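Side-chain contacts in Ribose/Galactose Isomerase (Vibrio parahaemolyticus, PDB 3ONO), which probably interconverts aldose and ketose sugar phosphates as a member of the LacAB/RpiB isomerase family: residues 18-21 against 22-26; 100-103 against 104-108; 129-132 against 133-136. All coordinates share one frame; numbering follows the deposited sequence.

None of the three contacts closes a long loop: each spans about two turns of a single helix, and they follow one another along the chain without nesting or crossing. Contact 1 (18-21 with 22-26) opens helix 18-31, between strands 5-8 and 35-38. Contact 2 (100-103 with 104-108) lies on helix 98-108, which leads from strand 92-94 to strand 112-116, and contact 3 (129-132 with 133-136) ends helix 125-136. Contact 3 touches both others: contact 1 through the Glu24-Arg130 salt bridge and the packing of Phe133 on Val21 and Leu25, contact 2 through Asn105 and Ala136. Contacts 1 and 2 stay about 10 Å apart at their nearest atoms.

Contact 1 (18-21 against 22-26)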
ATOM      1  N   ASN A  18       0.908  16.296 -15.670  1.00 26.12           N
ATOM      2  CA  ASN A  18      -0.441  16.832 -15.819  1.00 26.78           C
ATOM      3  C   ASN A  18      -1.188  16.284 -17.035  1.00 29.61           C
ATOM      4  O   ASN A  18      -2.376  15.975 -16.935  1.00 28.44           O
ATOM      5  CB  ASN A  18      -0.467  18.363 -15.821  1.00 27.81           C
ATOM      6  CG  ASN A  18      -1.853  18.907 -16.084  1.00 30.98           C
ATOM      7  OD1 ASN A  18      -2.169  19.347 -17.201  1.00 29.04           O
ATOM      8  ND2 ASN A  18      -2.703  18.858 -15.067  1.00 31.87           N
ATOM      9  N   ALA A  19      -0.512  16.157 -18.176  1.00 29.69           N
ATOM     10  CA  ALA A  19      -1.184  15.624 -19.366  1.00 29.92           C
ATOM     11  C   ALA A  19      -1.780  14.235 -19.103  1.00 30.94           C
ATOM     12  O   ALA A  19      -2.929  13.960 -19.469  1.00 30.48           O
ATOM     13  CB  ALA A  19      -0.233  15.585 -20.576  1.00 30.96           C
HETATM   14  N   MSE A  20      -0.997  13.365 -18.473  1.00 30.37           N
HETATM   15  CA  MSE A  20      -1.481  12.041 -18.101  1.00 29.23           C
HETATM   16  C   MSE A  20      -2.683  12.153 -17.164  1.00 31.86           C
HETATM   17  O   MSE A  20      -3.713  11.522 -17.384  1.00 30.71           O
HETATM   18  CB  MSE A  20      -0.362  11.208 -17.457  1.00 25.84           C
HETATM   19  CG  MSE A  20      -0.781   9.804 -17.050  1.00 26.85           C
HETATM   20 SE   MSE A  20      -1.368   9.791 -15.179  0.67 30.96          SE
HETATM   21  CE  MSE A  20       0.248  10.537 -14.377  1.00 29.91           C
ATOM     22  N   VAL A  21      -2.568  12.953 -16.107  1.00 28.30           N
ATOM     23  CA  VAL A  21      -3.646  12.970 -15.130  1.00 28.20           C
ATOM     24  C   VAL A  21      -4.917  13.577 -15.720  1.00 26.15           C
ATOM     25  O   VAL A  21      -6.012  13.042 -15.538  1.00 28.53           O
ATOM     26  CB  VAL A  21      -3.258  13.738 -13.839  1.00 23.68           C
ATOM     27  CG1 VAL A  21      -4.445  13.800 -12.901  1.00 26.47           C
ATOM     28  CG2 VAL A  21      -2.078  13.066 -13.163  1.00 24.67           C
ATOM     29  N   ALA A  22      -4.767  14.673 -16.449  1.00 27.04           N
ATOM     30  CA  ALA A  22      -5.903  15.304 -17.111  1.00 26.77           C
ATOM     31  C   ALA A  22      -6.549  14.334 -18.090  1.00 29.38           C
ATOM     32  O   ALA A  22      -7.779  14.257 -18.199  1.00 30.14           O
ATOM     33  CB  ALA A  22      -5.452  16.568 -17.832  1.00 30.43           C
ATOM     34  N   GLY A  23      -5.712  13.585 -18.800  1.00 27.57           N
ATOM     35  CA  GLY A  23      -6.201  12.544 -19.697  1.00 30.98           C
ATOM     36  C   GLY A  23      -7.120  11.561 -18.992  1.00 33.79           C
ATOM     37  O   GLY A  23      -8.239  11.302 -19.446  1.00 33.19           O
ATOM     38  N   GLU A  24      -6.660  11.031 -17.857  1.00 28.98           N
ATOM     39  CA  GLU A  24      -7.461  10.073 -17.110  1.00 28.49           C
ATOM     40  C   GLU A  24      -8.706  10.744 -16.538  1.00 29.63           C
ATOM     41  O   GLU A  24      -9.781  10.156 -16.546  1.00 31.04           O
ATOM     42  CB  GLU A  24      -6.644   9.407 -15.998  1.00 26.13           C
ATOM     43  CG  GLU A  24      -5.404   8.627 -16.501  1.00 28.78           C
ATOM     44  CD  GLU A  24      -5.758   7.356 -17.250  1.00 35.17           C
ATOM     45  OE1 GLU A  24      -6.957   7.001 -17.309  1.00 36.48           O
ATOM     46  OE2 GLU A  24      -4.828   6.709 -17.784  1.00 35.59           O
ATOM     47  N   LEU A  25      -8.569  11.972 -16.036  1.00 29.49           N
ATOM     48  CA  LEU A  25      -9.709  12.637 -15.402  1.00 26.70           C
ATOM     49  C   LEU A  25     -10.799  12.923 -16.433  1.00 28.87           C
ATOM     50  O   LEU A  25     -11.983  12.684 -16.195  1.00 29.50           O
ATOM     51  CB  LEU A  25      -9.290  13.934 -14.675  1.00 24.83           C
ATOM     52  CG  LEU A  25     -10.388  14.604 -13.842  1.00 22.71           C
ATOM     53  CD1 LEU A  25     -10.894  13.643 -12.753  1.00 24.56           C
ATOM     54  CD2 LEU A  25      -9.838  15.878 -13.204  1.00 25.73           C
ATOM     55  N   ASN A  26     -10.386  13.451 -17.578  1.00 29.76           N
ATOM     56  CA  ASN A  26     -11.315  13.757 -18.647  1.00 31.50           C
ATOM     57  C   ASN A  26     -12.008  12.491 -19.129  1.00 32.10           C
ATOM     58  O   ASN A  26     -13.223  12.475 -19.313  1.00 38.54           O
ATOM     59  CB  ASN A  26     -10.577  14.443 -19.787  1.00 35.80           C
ATOM     60  CG  ASN A  26     -10.471  15.932 -19.574  1.00 41.04           C
ATOM     61  OD1 ASN A  26     -11.472  16.595 -19.300  1.00 41.39           O
ATOM     62  ND2 ASN A  26      -9.253  16.466 -19.660  1.00 41.96           N
TER
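The amide of Ala22 is bonded almost straight to the carbonyl of Asn18, with N to O at 2.8 Å and an N-H...O angle of 170°. It opens the i to i+4 ladder of an alpha-helix, here the first turns of helix 18-31, which crosses over between parallel strands 5-8 and 35-38 in a beta-alpha-beta unit of the alpha-beta-alpha sandwich. Three further rungs continue it: Gly23 N to Ala19 O, Glu24 N to Met20 O, and Leu25 N to Val21 O, the last again at 2.8 Å.

The side chains add light contacts to this backbone frame. Ala22 CB lies 3.3 Å from Asn18 O, the oxygen that its own amide is bonded to. One turn on, Leu25 CB rests 3.5 Å from Val21 O, so the same carbonyl meets both the amide and the first side-chain carbon of Leu25. Both leucine and valine then turn to the protein interior, where they pack on Leu8 of strand 5-8 and on Phe133 of helix 125-136.

Glu24 behaves differently. Its chain folds at the second torsion (chi2 -70°) instead of running out extended, and the carboxylate at its end forms a salt bridge through OE1 with Arg130 of helix 125-136. Glu24 is buried, but the neighbouring guanidinium of Arg130 would probably favour the ionised form of its carboxylate despite the burial. Met20, present as selenomethionine, has its selenium alongside the same chain, with SE 4.4 Å from Glu24 CG, while Glu24 CG itself lies 3.5 Å from Met20 O.

Contact 2 (100-103 against 104-108)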
ATOM      1  N   ASP A 100      -9.791   4.550  -0.888  1.00 17.28           N
ATOM      2  CA  ASP A 100      -9.700   5.846  -0.184  1.00 17.38           C
ATOM      3  C   ASP A 100     -10.762   6.825  -0.668  1.00 19.28           C
ATOM      4  O   ASP A 100     -11.324   7.595   0.117  1.00 19.80           O
ATOM      5  CB  ASP A 100      -8.337   6.527  -0.407  1.00 17.20           C
ATOM      6  CG  ASP A 100      -7.174   5.775   0.251  1.00 18.85           C
ATOM      7  OD1 ASP A 100      -7.401   5.023   1.219  1.00 21.01           O
ATOM      8  OD2 ASP A 100      -6.011   5.975  -0.188  1.00 21.52           O
ATOM      9  N   ALA A 101     -10.972   6.853  -1.983  1.00 19.11           N
ATOM     10  CA  ALA A 101     -11.879   7.809  -2.603  1.00 20.26           C
ATOM     11  C   ALA A 101     -13.316   7.502  -2.192  1.00 22.33           C
ATOM     12  O   ALA A 101     -14.086   8.409  -1.828  1.00 24.47           O
ATOM     13  CB  ALA A 101     -11.751   7.748  -4.126  1.00 20.91           C
ATOM     14  N   PHE A 102     -13.677   6.229  -2.267  1.00 22.75           N
ATOM     15  CA  PHE A 102     -15.011   5.825  -1.848  1.00 25.74           C
ATOM     16  C   PHE A 102     -15.282   6.174  -0.381  1.00 24.19           C
ATOM     17  O   PHE A 102     -16.283   6.828  -0.071  1.00 25.73           O
ATOM     18  CB  PHE A 102     -15.244   4.346  -2.070  1.00 27.21           C
ATOM     19  CG  PHE A 102     -16.602   3.903  -1.626  1.00 30.77           C
ATOM     20  CD1 PHE A 102     -17.719   4.225  -2.377  1.00 35.68           C
ATOM     21  CD2 PHE A 102     -16.764   3.238  -0.431  1.00 29.52           C
ATOM     22  CE1 PHE A 102     -18.976   3.847  -1.953  1.00 36.14           C
ATOM     23  CE2 PHE A 102     -18.027   2.848  -0.005  1.00 32.25           C
ATOM     24  CZ  PHE A 102     -19.121   3.151  -0.759  1.00 32.10           C
ATOM     25  N   LEU A 103     -14.390   5.747   0.510  1.00 19.67           N
ATOM     26  CA  LEU A 103     -14.555   6.018   1.942  1.00 19.69           C
ATOM     27  C   LEU A 103     -14.557   7.517   2.229  1.00 21.91           C
ATOM     28  O   LEU A 103     -15.336   7.997   3.054  1.00 20.36           O
ATOM     29  CB  LEU A 103     -13.447   5.357   2.760  1.00 18.67           C
ATOM     30  CG  LEU A 103     -13.493   3.829   2.750  1.00 24.14           C
ATOM     31  CD1 LEU A 103     -12.269   3.265   3.438  1.00 23.47           C
ATOM     32  CD2 LEU A 103     -14.805   3.361   3.422  1.00 24.47           C
ATOM     33  N   PHE A 104     -13.675   8.263   1.575  1.00 19.08           N
ATOM     34  CA  PHE A 104     -13.668   9.708   1.776  1.00 20.28           C
ATOM     35  C   PHE A 104     -15.044  10.292   1.454  1.00 21.76           C
ATOM     36  O   PHE A 104     -15.602  11.064   2.232  1.00 21.98           O
ATOM     37  CB  PHE A 104     -12.609  10.369   0.899  1.00 18.01           C
ATOM     38  CG  PHE A 104     -12.593  11.885   0.987  1.00 18.19           C
ATOM     39  CD1 PHE A 104     -12.101  12.529   2.108  1.00 17.80           C
ATOM     40  CD2 PHE A 104     -13.058  12.652  -0.073  1.00 21.21           C
ATOM     41  CE1 PHE A 104     -12.060  13.916   2.167  1.00 19.45           C
ATOM     42  CE2 PHE A 104     -13.025  14.051  -0.010  1.00 22.44           C
ATOM     43  CZ  PHE A 104     -12.524  14.666   1.117  1.00 23.97           C
ATOM     44  N   ASN A 105     -15.593   9.919   0.308  1.00 22.93           N
ATOM     45  CA  ASN A 105     -16.896  10.460  -0.092  1.00 27.05           C
ATOM     46  C   ASN A 105     -17.996  10.090   0.886  1.00 23.45           C
ATOM     47  O   ASN A 105     -18.878  10.905   1.173  1.00 27.73           O
ATOM     48  CB  ASN A 105     -17.298   9.936  -1.462  1.00 26.76           C
ATOM     49  CG  ASN A 105     -16.604  10.657  -2.594  1.00 27.79           C
ATOM     50  OD1 ASN A 105     -16.100  11.760  -2.431  1.00 36.24           O
ATOM     51  ND2 ASN A 105     -16.615  10.036  -3.772  1.00 32.87           N
ATOM     52  N   GLN A 106     -17.968   8.868   1.387  1.00 23.92           N
ATOM     53  CA  GLN A 106     -19.041   8.409   2.270  1.00 28.46           C
ATOM     54  C   GLN A 106     -18.911   8.907   3.715  1.00 28.96           C
ATOM     55  O   GLN A 106     -19.911   9.275   4.331  1.00 30.20           O
ATOM     56  CB  GLN A 106     -19.172   6.890   2.256  1.00 25.58           C
ATOM     57  CG  GLN A 106     -19.422   6.297   0.874  1.00 29.01           C
ATOM     58  CD  GLN A 106     -20.397   7.113   0.048  1.00 39.84           C
ATOM     59  OE1 GLN A 106     -21.445   7.574   0.551  1.00 33.32           O
ATOM     60  NE2 GLN A 106     -20.058   7.315  -1.232  1.00 38.20           N
ATOM     61  N   ILE A 107     -17.685   8.909   4.241  1.00 23.18           N
ATOM     62  CA  ILE A 107     -17.447   9.217   5.650  1.00 23.04           C
ATOM     63  C   ILE A 107     -17.249  10.715   5.858  1.00 23.01           C
ATOM     64  O   ILE A 107     -17.867  11.330   6.745  1.00 22.95           O
ATOM     65  CB  ILE A 107     -16.201   8.472   6.185  1.00 19.48           C
ATOM     66  CG1 ILE A 107     -16.399   6.936   6.124  1.00 23.89           C
ATOM     67  CG2 ILE A 107     -15.837   8.956   7.607  1.00 24.31           C
ATOM     68  CD1 ILE A 107     -15.100   6.205   6.477  1.00 21.88           C
ATOM     69  N   ASN A 108     -16.398  11.316   5.033  1.00 18.32           N
ATOM     70  CA  ASN A 108     -16.053  12.712   5.226  1.00 17.52           C
ATOM     71  C   ASN A 108     -16.878  13.665   4.364  1.00 21.18           C
ATOM     72  O   ASN A 108     -17.156  14.797   4.775  1.00 22.24           O
ATOM     73  CB  ASN A 108     -14.561  12.893   4.945  1.00 15.96           C
ATOM     74  CG  ASN A 108     -13.724  11.869   5.679  1.00 18.75           C
ATOM     75  OD1 ASN A 108     -13.291  10.873   5.096  1.00 20.53           O
ATOM     76  ND2 ASN A 108     -13.520  12.090   6.976  1.00 19.36           N
TER
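With its first torsion at 179°, Phe102 places CG opposite the backbone N and beside the carbonyl carbon, so that the ring stands out from the helix next to the Gln106 side chain; the first torsion of Gln106 (-57°) in turn puts its CG over the ring face. The result is a CH-pi contact one helical turn apart: Gln106 CG lies 3.8 Å from the centroid of the Phe102 ring, 20° off the ring normal, and its nearest ring atom is CZ at 3.6 Å. A bend at the second torsion of Gln106 then carries the amide round, inclined to the ring, with NE2 3.7 Å from Phe102 CE1. Bonds from NE2 to Lys140 O and from Glu143 N to OE1 hold this amide from both its N and O atoms, which probably helps keep CG over the ring.

Leu103 and Ile107 run side by side in the same direction, and Ile107 CD1 stands 4.2 Å from Leu103 CB. The backbone bond of the same pair, Ile107 N to Leu103 O, is 2.8 Å. Phe102 and Ile107 also pack on Leu127 and Trp123 of the third subunit.

Asp100 OD2 accepts the amides of Leu96 and Glu97, while OD1 is salt-bridged to Lys119 of the second subunit. Helix 98-108 is the crossover of a beta-alpha-beta unit, between strands 92-94 and 112-116, and Asn105 ND2 ties it to Ala136 O at the end of helix 125-136.

Contact 3 (129-132 against 133-136); sequences VRYI and FEKA
Phe133 and Val129 meet twice, through backbone and through side chain. The amide of Phe133 is bonded to Val129 O at 3.1 Å, one of four regular i to i+4 rungs that close helix 125-136 of the alpha-beta-alpha sandwich; Glu134 N to Arg130 O, Lys135 N to Tyr131 O and Ala136 N to Ile132 O complete the set. The same Val129 oxygen stands over one face of the Phe133 ring, 3.4 Å above its plane and displaced toward the rim.

Apolar contacts come next. Val129 and Phe133 lie alongside each other, and Val129 CG1 reaches the ring at CE2, 3.4 Å away. CG1 is directed there by a first torsion of 171°, which sets it opposite the backbone N. Ile132, the residue just before the phenylalanine, brings CG2 to 4.1 Å from Phe133 CD1, the two side chains crossing at an angle. Beyond the segments, Val28 of helix 18-31 also packs against Phe133, making this residue a point where the two helices join.

Polar side chains form the third group. Glu134 extends beside Arg130, yet what it touches is the aliphatic part of the arginine: Glu134 OE2 lies 3.6 Å from Arg130 CG, while Arg130 NE stays 5.3 Å from Glu134 OE2 and bonds to Glu24 instead. Glu134 OE1 approaches Tyr131 CD1 at 3.8 Å.

The main partners of Glu134 and Lys135 lie in another chain. Glu134 OE1 pairs with Lys135 NZ of the third subunit in an intersubunit salt bridge, and Lys135 NZ makes the reciprocal one with Glu134 of that subunit; each lysine also makes a cation-pi contact with Tyr131 across the interface. The chemistry of Glu134 and Lys135 is thus consistent with a part in holding the two subunits together, with carboxylate and tyrosine ring together probably stabilising the protonated lysine.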
ATOM      1  N   VAL A 129      -4.376   5.993 -10.837  1.00 22.81           N
ATOM      2  CA  VAL A 129      -5.039   7.303 -10.970  1.00 22.39           C
ATOM      3  C   VAL A 129      -6.422   7.117 -11.591  1.00 22.93           C
ATOM      4  O   VAL A 129      -7.422   7.646 -11.103  1.00 23.12           O
ATOM      5  CB  VAL A 129      -4.223   8.243 -11.864  1.00 21.92           C
ATOM      6  CG1 VAL A 129      -5.005   9.530 -12.181  1.00 20.03           C
ATOM      7  CG2 VAL A 129      -2.873   8.551 -11.222  1.00 22.64           C
ATOM      8  N   ARG A 130      -6.481   6.354 -12.686  1.00 20.06           N
ATOM      9  CA  ARG A 130      -7.759   6.079 -13.331  1.00 22.17           C
ATOM     10  C   ARG A 130      -8.778   5.479 -12.362  1.00 19.45           C
ATOM     11  O   ARG A 130      -9.933   5.913 -12.301  1.00 25.10           O
ATOM     12  CB  ARG A 130      -7.555   5.112 -14.515  1.00 22.99           C
ATOM     13  CG  ARG A 130      -8.827   4.817 -15.283  1.00 24.71           C
ATOM     14  CD  ARG A 130      -8.557   3.793 -16.421  1.00 32.52           C
ATOM     15  NE  ARG A 130      -7.469   4.259 -17.278  1.00 34.09           N
ATOM     16  CZ  ARG A 130      -6.681   3.484 -18.028  1.00 41.00           C
ATOM     17  NH1 ARG A 130      -6.827   2.156 -18.044  1.00 35.92           N
ATOM     18  NH2 ARG A 130      -5.719   4.047 -18.755  1.00 43.71           N
ATOM     19  N   TYR A 131      -8.341   4.461 -11.622  1.00 19.43           N
ATOM     20  CA  TYR A 131      -9.222   3.715 -10.735  1.00 22.09           C
ATOM     21  C   TYR A 131      -9.692   4.608  -9.572  1.00 22.03           C
ATOM     22  O   TYR A 131     -10.832   4.515  -9.100  1.00 23.25           O
ATOM     23  CB  TYR A 131      -8.493   2.498 -10.184  1.00 19.31           C
ATOM     24  CG  TYR A 131      -8.046   1.471 -11.217  1.00 19.70           C
ATOM     25  CD1 TYR A 131      -8.442   1.556 -12.553  1.00 25.51           C
ATOM     26  CD2 TYR A 131      -7.220   0.410 -10.847  1.00 21.42           C
ATOM     27  CE1 TYR A 131      -8.025   0.583 -13.485  1.00 24.70           C
ATOM     28  CE2 TYR A 131      -6.813  -0.539 -11.754  1.00 25.19           C
ATOM     29  CZ  TYR A 131      -7.199  -0.444 -13.066  1.00 28.81           C
ATOM     30  OH  TYR A 131      -6.774  -1.426 -13.942  1.00 28.36           O
ATOM     31  N   ILE A 132      -8.795   5.461  -9.101  1.00 20.65           N
ATOM     32  CA  ILE A 132      -9.171   6.448  -8.084  1.00 19.28           C
ATOM     33  C   ILE A 132     -10.302   7.331  -8.599  1.00 23.26           C
ATOM     34  O   ILE A 132     -11.275   7.582  -7.887  1.00 22.41           O
ATOM     35  CB  ILE A 132      -7.960   7.316  -7.663  1.00 19.13           C
ATOM     36  CG1 ILE A 132      -7.046   6.531  -6.711  1.00 18.83           C
ATOM     37  CG2 ILE A 132      -8.433   8.686  -7.052  1.00 19.88           C
ATOM     38  CD1 ILE A 132      -5.649   7.188  -6.527  1.00 19.42           C
ATOM     39  N   PHE A 133     -10.198   7.798  -9.840  1.00 22.02           N
ATOM     40  CA  PHE A 133     -11.221   8.677 -10.379  1.00 21.40           C
ATOM     41  C   PHE A 133     -12.536   7.928 -10.560  1.00 22.87           C
ATOM     42  O   PHE A 133     -13.615   8.480 -10.350  1.00 25.23           O
ATOM     43  CB  PHE A 133     -10.768   9.315 -11.701  1.00 23.48           C
ATOM     44  CG  PHE A 133      -9.619  10.298 -11.553  1.00 24.05           C
ATOM     45  CD1 PHE A 133      -9.361  10.923 -10.338  1.00 21.19           C
ATOM     46  CD2 PHE A 133      -8.800  10.594 -12.635  1.00 23.57           C
ATOM     47  CE1 PHE A 133      -8.282  11.843 -10.192  1.00 21.70           C
ATOM     48  CE2 PHE A 133      -7.733  11.502 -12.525  1.00 21.01           C
ATOM     49  CZ  PHE A 133      -7.467  12.142 -11.283  1.00 22.98           C
ATOM     50  N   GLU A 134     -12.436   6.663 -10.944  1.00 23.85           N
ATOM     51  CA  GLU A 134     -13.615   5.824 -11.090  1.00 26.26           C
ATOM     52  C   GLU A 134     -14.406   5.746  -9.798  1.00 26.99           C
ATOM     53  O   GLU A 134     -15.631   5.807  -9.817  1.00 32.41           O
ATOM     54  CB  GLU A 134     -13.207   4.408 -11.532  1.00 25.41           C
ATOM     55  CG  GLU A 134     -12.630   4.391 -12.929  1.00 27.26           C
ATOM     56  CD  GLU A 134     -12.158   2.991 -13.367  1.00 31.75           C
ATOM     57  OE1 GLU A 134     -12.206   2.048 -12.544  1.00 30.40           O
ATOM     58  OE2 GLU A 134     -11.741   2.852 -14.537  1.00 30.41           O
ATOM     59  N   LYS A 135     -13.712   5.557  -8.677  1.00 22.90           N
ATOM     60  CA  LYS A 135     -14.402   5.447  -7.397  1.00 21.05           C
ATOM     61  C   LYS A 135     -14.789   6.818  -6.807  1.00 26.24           C
ATOM     62  O   LYS A 135     -15.804   6.941  -6.116  1.00 28.48           O
ATOM     63  CB  LYS A 135     -13.572   4.638  -6.403  1.00 20.56           C
ATOM     64  CG  LYS A 135     -13.238   3.212  -6.856  1.00 25.11           C
ATOM     65  CD  LYS A 135     -14.444   2.488  -7.413  1.00 22.77           C
ATOM     66  CE  LYS A 135     -14.014   1.071  -7.873  1.00 28.40           C
ATOM     67  NZ  LYS A 135     -14.994   0.439  -8.777  1.00 32.85           N
ATOM     68  N   ALA A 136     -13.996   7.855  -7.077  1.00 23.03           N
ATOM     69  CA  ALA A 136     -14.319   9.198  -6.555  1.00 21.94           C
ATOM     70  C   ALA A 136     -15.587   9.787  -7.150  1.00 28.67           C
ATOM     71  O   ALA A 136     -16.309  10.528  -6.479  1.00 25.98           O
ATOM     72  CB  ALA A 136     -13.165  10.176  -6.781  1.00 21.18           C
TER